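Local atomic coordinates of Sex comb on midleg CG9495-PA (Drosophila melanogaster, PDB entry 1PK1), a protein that probably acts in Polycomb-group gene silencing, its SAM domain joining the SAM domain of a partner protein such as Polyhomeotic. Residues 26-40 / 62-75. The protein carries 2 engineered substitutions. Sequence-based numbering, arbitrary orientation.
Sequences IESNDNSLAVHGDLF and MGLKLGPALKICNL
L33 and P68, with CA atoms 6.9 Å apart, lie midway along a contact that runs in opposite chain directions, from I26 beside L75 at one end to L39 beside M62 at the other. L33 reaches along the helix to L75, tip to tip, CD1 to CD1, and the same L33 methyl rests 3.8 Å from I72 CG1. I26 CD1 closes on L75 CD1 from the end of helix 19-29. Next along, the H36 ring is sandwiched: V35 CG1 lies over one face, and L64 CD2 sits over the other in a CH-pi contact, 3.7 Å from the ring centroid. M62, its chain bent at chi3 (70°), brings CE over a face of F40, 3.9 Å from CE1, a CH-pi contact; M62 SD stands farther off above that face, 5.5 Å from the F40 centroid, as the Met-aromatic partner. I72 CD1 comes to the ring's edge, 3.8 Å from F40 CZ. The polar cluster is built on D30, whose OD1 takes the backbone N of S32, an Asx turn, and, from the same face of the carboxylate, S32 OG, modelled so close that its exact length should not be leaned on. K71 crosses D30 at about a right angle, its CD 3.5 Å from D30 OD2, and gives its NZ to S32 OG at 3.1 Å; beyond this contact NZ also makes a salt bridge to an acidic side chain of the chain of another protein. With an alanine in place of D30, S32 N and OG would probably lose their shared acceptor, undoing the Asx turn, and K71 a nearby negative charge. Within the all-helical SAM bundle, the contact lays the 3-10 segment 31-36 and the start of helix 37-42 against helix 66-79, while V22 and I23 of helix 19-29 pack on F40 and M58 of helix 55-61 on I72.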
ATOM      1  N   ILE B  26       0.963 -12.205   6.394  1.00 17.04           N
ATOM      2  CA  ILE B  26       0.560 -10.820   6.206  1.00 19.67           C
ATOM      3  C   ILE B  26       0.169 -10.166   7.530  1.00 20.56           C
ATOM      4  O   ILE B  26       0.692  -9.115   7.890  1.00 21.60           O
ATOM      5  CB  ILE B  26      -0.644 -10.711   5.244  1.00 19.14           C
ATOM      6  CG1 ILE B  26      -0.290 -11.306   3.878  1.00 21.61           C
ATOM      7  CG2 ILE B  26      -1.056  -9.252   5.099  1.00 20.50           C
ATOM      8  CD1 ILE B  26       0.818 -10.583   3.150  1.00 25.11           C
ATOM      9  N   GLU B  27      -0.751 -10.795   8.254  1.00 21.66           N
ATOM     10  CA  GLU B  27      -1.229 -10.248   9.520  1.00 22.99           C
ATOM     11  C   GLU B  27      -0.207 -10.174  10.653  1.00 22.56           C
ATOM     12  O   GLU B  27      -0.230  -9.225  11.436  1.00 23.14           O
ATOM     13  CB  GLU B  27      -2.478 -11.015   9.979  1.00 24.78           C
ATOM     14  CG  GLU B  27      -3.719 -10.646   9.168  1.00 27.46           C
ATOM     15  CD  GLU B  27      -4.927 -11.528   9.454  1.00 29.43           C
ATOM     16  OE1 GLU B  27      -4.987 -12.146  10.538  1.00 28.63           O
ATOM     17  OE2 GLU B  27      -5.831 -11.587   8.589  1.00 29.02           O
ATOM     18  N   SER B  28       0.686 -11.153  10.744  1.00 22.71           N
ATOM     19  CA  SER B  28       1.690 -11.143  11.810  1.00 24.64           C
ATOM     20  C   SER B  28       2.784 -10.118  11.541  1.00 25.92           C
ATOM     21  O   SER B  28       3.532  -9.739  12.446  1.00 26.52           O
ATOM     22  CB  SER B  28       2.317 -12.530  11.981  1.00 25.41           C
ATOM     23  OG  SER B  28       3.194 -12.843  10.914  1.00 24.64           O
ATOM     24  N   ASN B  29       2.882  -9.669  10.296  1.00 24.33           N
ATOM     25  CA  ASN B  29       3.892  -8.684   9.936  1.00 24.75           C
ATOM     26  C   ASN B  29       3.332  -7.270   9.825  1.00 25.70           C
ATOM     27  O   ASN B  29       4.055  -6.294  10.035  1.00 25.73           O
ATOM     28  CB  ASN B  29       4.574  -9.100   8.632  1.00 25.74           C
ATOM     29  CG  ASN B  29       5.652 -10.139   8.857  1.00 27.35           C
ATOM     30  OD1 ASN B  29       6.773  -9.808   9.248  1.00 30.94           O
ATOM     31  ND2 ASN B  29       5.314 -11.403   8.640  1.00 24.13           N
ATOM     32  N   ASP B  30       2.045  -7.158   9.505  1.00 23.23           N
ATOM     33  CA  ASP B  30       1.405  -5.856   9.376  1.00 22.93           C
ATOM     34  C   ASP B  30      -0.046  -5.984   9.826  1.00 22.11           C
ATOM     35  O   ASP B  30      -0.927  -6.316   9.036  1.00 19.36           O
ATOM     36  CB  ASP B  30       1.454  -5.381   7.921  1.00 26.04           C
ATOM     37  CG  ASP B  30       1.105  -3.915   7.773  1.00 26.82           C
ATOM     38  OD1 ASP B  30       0.398  -3.373   8.648  1.00 26.90           O
ATOM     39  OD2 ASP B  30       1.529  -3.306   6.767  1.00 29.21           O
ATOM     40  N   ASN B  31      -0.284  -5.718  11.105  1.00 21.04           N
ATOM     41  CA  ASN B  31      -1.612  -5.819  11.682  1.00 22.99           C
ATOM     42  C   ASN B  31      -2.697  -4.973  11.003  1.00 21.24           C
ATOM     43  O   ASN B  31      -3.881  -5.300  11.093  1.00 20.36           O
ATOM     44  CB  ASN B  31      -1.531  -5.474  13.170  1.00 27.04           C
ATOM     45  CG  ASN B  31      -2.866  -5.558  13.856  1.00 28.66           C
ATOM     46  OD1 ASN B  31      -3.506  -4.540  14.118  1.00 33.44           O
ATOM     47  ND2 ASN B  31      -3.306  -6.777  14.143  1.00 29.72           N
ATOM     48  N   SER B  32      -2.301  -3.900  10.324  1.00 21.74           N
ATOM     49  CA  SER B  32      -3.260  -3.017   9.659  1.00 21.07           C
ATOM     50  C   SER B  32      -3.898  -3.644   8.421  1.00 19.98           C
ATOM     51  O   SER B  32      -4.876  -3.119   7.881  1.00 21.96           O
ATOM     52  CB  SER B  32      -2.585  -1.699   9.267  1.00 22.69           C
ATOM     53  OG  SER B  32      -1.617  -1.900   8.253  1.00 22.55           O
ATOM     54  N   LEU B  33      -3.348  -4.768   7.983  1.00 17.15           N
ATOM     55  CA  LEU B  33      -3.855  -5.470   6.805  1.00 17.19           C
ATOM     56  C   LEU B  33      -4.807  -6.616   7.152  1.00 16.54           C
ATOM     57  O   LEU B  33      -5.392  -7.234   6.260  1.00 15.39           O
ATOM     58  CB  LEU B  33      -2.680  -6.021   5.992  1.00 16.60           C
ATOM     59  CG  LEU B  33      -1.806  -4.971   5.302  1.00 16.26           C
ATOM     60  CD1 LEU B  33      -0.545  -5.640   4.751  1.00 18.03           C
ATOM     61  CD2 LEU B  33      -2.602  -4.305   4.179  1.00 16.37           C
ATOM     62  N   ALA B  34      -4.968  -6.898   8.444  1.00 16.50           N
ATOM     63  CA  ALA B  34      -5.837  -7.990   8.876  1.00 16.53           C
ATOM     64  C   ALA B  34      -7.291  -7.859   8.408  1.00 15.94           C
ATOM     65  O   ALA B  34      -7.981  -8.869   8.219  1.00 16.30           O
ATOM     66  CB  ALA B  34      -5.783  -8.125  10.399  1.00 16.46           C
ATOM     67  N   VAL B  35      -7.761  -6.631   8.224  1.00 15.43           N
ATOM     68  CA  VAL B  35      -9.132  -6.412   7.769  1.00 16.42           C
ATOM     69  C   VAL B  35      -9.351  -7.036   6.386  1.00 16.18           C
ATOM     70  O   VAL B  35     -10.482  -7.349   5.997  1.00 14.24           O
ATOM     71  CB  VAL B  35      -9.476  -4.892   7.720  1.00 16.74           C
ATOM     72  CG1 VAL B  35      -8.568  -4.169   6.726  1.00 15.19           C
ATOM     73  CG2 VAL B  35     -10.936  -4.688   7.331  1.00 18.58           C
ATOM     74  N   HIS B  36      -8.260  -7.243   5.655  1.00 16.92           N
ATOM     75  CA  HIS B  36      -8.349  -7.816   4.315  1.00 17.23           C
ATOM     76  C   HIS B  36      -8.180  -9.326   4.296  1.00 17.75           C
ATOM     77  O   HIS B  36      -8.154  -9.939   3.230  1.00 16.95           O
ATOM     78  CB  HIS B  36      -7.299  -7.169   3.404  1.00 18.66           C
ATOM     79  CG  HIS B  36      -7.408  -5.681   3.332  1.00 18.90           C
ATOM     80  ND1 HIS B  36      -8.574  -5.038   2.980  1.00 21.00           N
ATOM     81  CD2 HIS B  36      -6.503  -4.706   3.587  1.00 19.22           C
ATOM     82  CE1 HIS B  36      -8.385  -3.732   3.023  1.00 20.11           C
ATOM     83  NE2 HIS B  36      -7.135  -3.504   3.388  1.00 20.50           N
ATOM     84  N   GLY B  37      -8.076  -9.925   5.478  1.00 15.48           N
ATOM     85  CA  GLY B  37      -7.904 -11.368   5.568  1.00 16.20           C
ATOM     86  C   GLY B  37      -8.923 -12.196   4.806  1.00 18.62           C
ATOM     87  O   GLY B  37      -8.561 -13.137   4.088  1.00 19.48           O
ATOM     88  N   ASP B  38     -10.201 -11.864   4.958  1.00 16.72           N
ATOM     89  CA  ASP B  38     -11.259 -12.607   4.284  1.00 19.89           C
ATOM     90  C   ASP B  38     -11.189 -12.467   2.767  1.00 17.62           C
ATOM     91  O   ASP B  38     -11.637 -13.350   2.038  1.00 17.64           O
ATOM     92  CB  ASP B  38     -12.634 -12.160   4.786  1.00 21.66           C
ATOM     93  CG  ASP B  38     -12.897 -12.587   6.218  1.00 26.90           C
ATOM     94  OD1 ASP B  38     -12.213 -13.514   6.700  1.00 25.43           O
ATOM     95  OD2 ASP B  38     -13.800 -12.006   6.854  1.00 29.57           O
ATOM     96  N   LEU B  39     -10.622 -11.363   2.294  1.00 16.86           N
ATOM     97  CA  LEU B  39     -10.488 -11.148   0.857  1.00 17.59           C
ATOM     98  C   LEU B  39      -9.475 -12.167   0.340  1.00 17.20           C
ATOM     99  O   LEU B  39      -9.634 -12.729  -0.748  1.00 15.83           O
ATOM    100  CB  LEU B  39     -10.015  -9.716   0.590  1.00 19.52           C
ATOM    101  CG  LEU B  39      -9.978  -9.165  -0.835  1.00 21.55           C
ATOM    102  CD1 LEU B  39     -11.308  -9.402  -1.554  1.00 21.40           C
ATOM    103  CD2 LEU B  39      -9.670  -7.671  -0.756  1.00 21.03           C
ATOM    104  N   PHE B  40      -8.431 -12.410   1.126  1.00 15.41           N
ATOM    105  CA  PHE B  40      -7.422 -13.387   0.746  1.00 15.81           C
ATOM    106  C   PHE B  40      -8.034 -14.783   0.728  1.00 16.31           C
ATOM    107  O   PHE B  40      -7.685 -15.611  -0.114  1.00 15.45           O
ATOM    108  CB  PHE B  40      -6.229 -13.331   1.704  1.00 17.10           C
ATOM    109  CG  PHE B  40      -5.213 -12.297   1.324  1.00 16.40           C
ATOM    110  CD1 PHE B  40      -5.565 -10.953   1.258  1.00 17.58           C
ATOM    111  CD2 PHE B  40      -3.921 -12.674   0.970  1.00 18.23           C
ATOM    112  CE1 PHE B  40      -4.648  -9.993   0.838  1.00 20.16           C
ATOM    113  CE2 PHE B  40      -2.992 -11.726   0.548  1.00 17.83           C
ATOM    114  CZ  PHE B  40      -3.355 -10.383   0.479  1.00 20.11           C
ATOM    115  N   MET B  62      -9.065  -7.793  -6.855  1.00 15.57           N
ATOM    116  CA  MET B  62      -9.432  -8.000  -5.456  1.00 15.40           C
ATOM    117  C   MET B  62     -10.103  -6.770  -4.851  1.00 14.44           C
ATOM    118  O   MET B  62     -10.590  -6.813  -3.724  1.00 16.13           O
ATOM    119  CB  MET B  62      -8.197  -8.376  -4.635  1.00 15.14           C
ATOM    120  CG  MET B  62      -7.583  -9.704  -5.039  1.00 14.70           C
ATOM    121  SD  MET B  62      -6.066 -10.108  -4.147  1.00 15.56           S
ATOM    122  CE  MET B  62      -6.711 -10.435  -2.489  1.00 17.43           C
ATOM    123  N   GLY B  63     -10.112  -5.672  -5.597  1.00 14.33           N
ATOM    124  CA  GLY B  63     -10.743  -4.455  -5.115  1.00 14.85           C
ATOM    125  C   GLY B  63      -9.997  -3.733  -4.008  1.00 15.99           C
ATOM    126  O   GLY B  63     -10.572  -2.900  -3.304  1.00 16.83           O
ATOM    127  N   LEU B  64      -8.719  -4.050  -3.842  1.00 15.32           N
ATOM    128  CA  LEU B  64      -7.907  -3.399  -2.817  1.00 14.44           C
ATOM    129  C   LEU B  64      -7.514  -2.005  -3.294  1.00 14.12           C
ATOM    130  O   LEU B  64      -7.305  -1.791  -4.487  1.00 13.93           O
ATOM    131  CB  LEU B  64      -6.643  -4.221  -2.553  1.00 13.42           C
ATOM    132  CG  LEU B  64      -6.840  -5.530  -1.783  1.00 14.17           C
ATOM    133  CD1 LEU B  64      -5.637  -6.433  -1.957  1.00 13.84           C
ATOM    134  CD2 LEU B  64      -7.072  -5.200  -0.313  1.00 16.64           C
ATOM    135  N   LYS B  65      -7.429  -1.060  -2.365  1.00 12.89           N
ATOM    136  CA  LYS B  65      -7.010   0.297  -2.702  1.00 13.87           C
ATOM    137  C   LYS B  65      -5.481   0.293  -2.792  1.00 13.64           C
ATOM    138  O   LYS B  65      -4.832  -0.659  -2.346  1.00 13.91           O
ATOM    139  CB  LYS B  65      -7.487   1.289  -1.636  1.00 15.63           C
ATOM    140  CG  LYS B  65      -9.005   1.356  -1.510  1.00 18.41           C
ATOM    141  CD  LYS B  65      -9.657   1.608  -2.857  1.00 23.14           C
ATOM    142  CE  LYS B  65     -11.173   1.718  -2.726  1.00 26.22           C
ATOM    143  NZ  LYS B  65     -11.824   1.881  -4.044  1.00 29.05           N
ATOM    144  N   LEU B  66      -4.908   1.350  -3.363  1.00 11.12           N
ATOM    145  CA  LEU B  66      -3.460   1.417  -3.546  1.00 11.60           C
ATOM    146  C   LEU B  66      -2.633   1.275  -2.267  1.00 12.33           C
ATOM    147  O   LEU B  66      -1.620   0.576  -2.263  1.00 11.49           O
ATOM    148  CB  LEU B  66      -3.083   2.720  -4.261  1.00 11.91           C
ATOM    149  CG  LEU B  66      -1.620   2.907  -4.693  1.00 12.23           C
ATOM    150  CD1 LEU B  66      -1.169   1.762  -5.571  1.00 12.41           C
ATOM    151  CD2 LEU B  66      -1.490   4.234  -5.441  1.00 14.81           C
ATOM    152  N   GLY B  67      -3.060   1.944  -1.196  1.00 12.01           N
ATOM    153  CA  GLY B  67      -2.331   1.876   0.064  1.00 11.00           C
ATOM    154  C   GLY B  67      -2.099   0.441   0.484  1.00 11.51           C
ATOM    155  O   GLY B  67      -0.956  -0.010   0.633  1.00 10.41           O
ATOM    156  N   PRO B  68      -3.184  -0.307   0.700  1.00 10.97           N
ATOM    157  CA  PRO B  68      -3.101  -1.710   1.099  1.00 10.92           C
ATOM    158  C   PRO B  68      -2.320  -2.543   0.078  1.00 11.29           C
ATOM    159  O   PRO B  68      -1.523  -3.397   0.447  1.00 10.66           O
ATOM    160  CB  PRO B  68      -4.568  -2.121   1.185  1.00 11.06           C
ATOM    161  CG  PRO B  68      -5.228  -0.877   1.663  1.00 12.38           C
ATOM    162  CD  PRO B  68      -4.562   0.200   0.837  1.00 11.42           C
ATOM    163  N   ALA B  69      -2.540  -2.294  -1.212  1.00 10.63           N
ATOM    164  CA  ALA B  69      -1.829  -3.061  -2.234  1.00 11.07           C
ATOM    165  C   ALA B  69      -0.315  -2.863  -2.131  1.00 10.49           C
ATOM    166  O   ALA B  69       0.456  -3.827  -2.226  1.00 11.36           O
ATOM    167  CB  ALA B  69      -2.320  -2.663  -3.624  1.00 12.77           C
ATOM    168  N   LEU B  70       0.113  -1.619  -1.954  1.00 10.17           N
ATOM    169  CA  LEU B  70       1.540  -1.339  -1.844  1.00 12.70           C
ATOM    170  C   LEU B  70       2.148  -1.995  -0.599  1.00 13.45           C
ATOM    171  O   LEU B  70       3.266  -2.502  -0.655  1.00 10.87           O
ATOM    172  CB  LEU B  70       1.797   0.168  -1.828  1.00 14.03           C
ATOM    173  CG  LEU B  70       1.583   0.881  -3.172  1.00 16.98           C
ATOM    174  CD1 LEU B  70       2.080   2.312  -3.065  1.00 21.77           C
ATOM    175  CD2 LEU B  70       2.331   0.150  -4.276  1.00 20.88           C
ATOM    176  N   LYS B  71       1.411  -1.997   0.511  1.00 10.55           N
ATOM    177  CA  LYS B  71       1.911  -2.622   1.734  1.00 12.37           C
ATOM    178  C   LYS B  71       2.034  -4.132   1.550  1.00 12.19           C
ATOM    179  O   LYS B  71       2.983  -4.755   2.027  1.00 11.52           O
ATOM    180  CB  LYS B  71       0.981  -2.342   2.919  1.00 10.92           C
ATOM    181  CG  LYS B  71       0.884  -0.892   3.340  1.00 17.26           C
ATOM    182  CD  LYS B  71       0.154  -0.826   4.677  1.00 23.87           C
ATOM    183  CE  LYS B  71      -0.853   0.288   4.737  1.00 27.87           C
ATOM    184  NZ  LYS B  71      -1.699   0.101   5.951  1.00 28.56           N
ATOM    185  N   ILE B  72       1.063  -4.726   0.863  1.00 11.39           N
ATOM    186  CA  ILE B  72       1.088  -6.156   0.629  1.00 11.66           C
ATOM    187  C   ILE B  72       2.244  -6.497  -0.308  1.00 12.69           C
ATOM    188  O   ILE B  72       2.967  -7.465  -0.076  1.00 12.34           O
ATOM    189  CB  ILE B  72      -0.256  -6.640   0.039  1.00 12.51           C
ATOM    190  CG1 ILE B  72      -1.351  -6.505   1.112  1.00 12.72           C
ATOM    191  CG2 ILE B  72      -0.128  -8.078  -0.440  1.00 12.06           C
ATOM    192  CD1 ILE B  72      -2.771  -6.620   0.588  1.00 14.41           C
ATOM    193  N   CYS B  73       2.434  -5.692  -1.350  1.00 12.36           N
ATOM    194  CA  CYS B  73       3.534  -5.938  -2.287  1.00 14.65           C
ATOM    195  C   CYS B  73       4.859  -5.879  -1.542  1.00 12.58           C
ATOM    196  O   CYS B  73       5.770  -6.652  -1.828  1.00 14.05           O
ATOM    197  CB  CYS B  73       3.552  -4.898  -3.409  1.00 17.37           C
ATOM    198  SG  CYS B  73       2.396  -5.209  -4.738  1.00 25.96           S
ATOM    199  N   ASN B  74       4.953  -4.965  -0.583  1.00 12.90           N
ATOM    200  CA  ASN B  74       6.177  -4.806   0.204  1.00 14.45           C
ATOM    201  C   ASN B  74       6.479  -6.097   0.961  1.00 15.11           C
ATOM    202  O   ASN B  74       7.630  -6.520   1.044  1.00 15.34           O
ATOM    203  CB  ASN B  74       6.032  -3.637   1.187  1.00 14.16           C
ATOM    204  CG  ASN B  74       7.279  -3.426   2.032  1.00 18.01           C
ATOM    205  OD1 ASN B  74       7.298  -3.741   3.224  1.00 21.02           O
ATOM    206  ND2 ASN B  74       8.330  -2.904   1.412  1.00 16.15           N
ATOM    207  N   LEU B  75       5.440  -6.724   1.503  1.00 13.82           N
ATOM    208  CA  LEU B  75       5.610  -7.977   2.235  1.00 14.68           C
ATOM    209  C   LEU B  75       5.885  -9.140   1.282  1.00 14.61           C
ATOM    210  O   LEU B  75       6.668 -10.035   1.602  1.00 13.99           O
ATOM    211  CB  LEU B  75       4.364  -8.278   3.073  1.00 15.91           C
ATOM    212  CG  LEU B  75       4.060  -7.285   4.201  1.00 17.01           C
ATOM    213  CD1 LEU B  75       2.726  -7.642   4.847  1.00 19.86           C
ATOM    214  CD2 LEU B  75       5.187  -7.311   5.231  1.00 20.91           C
TER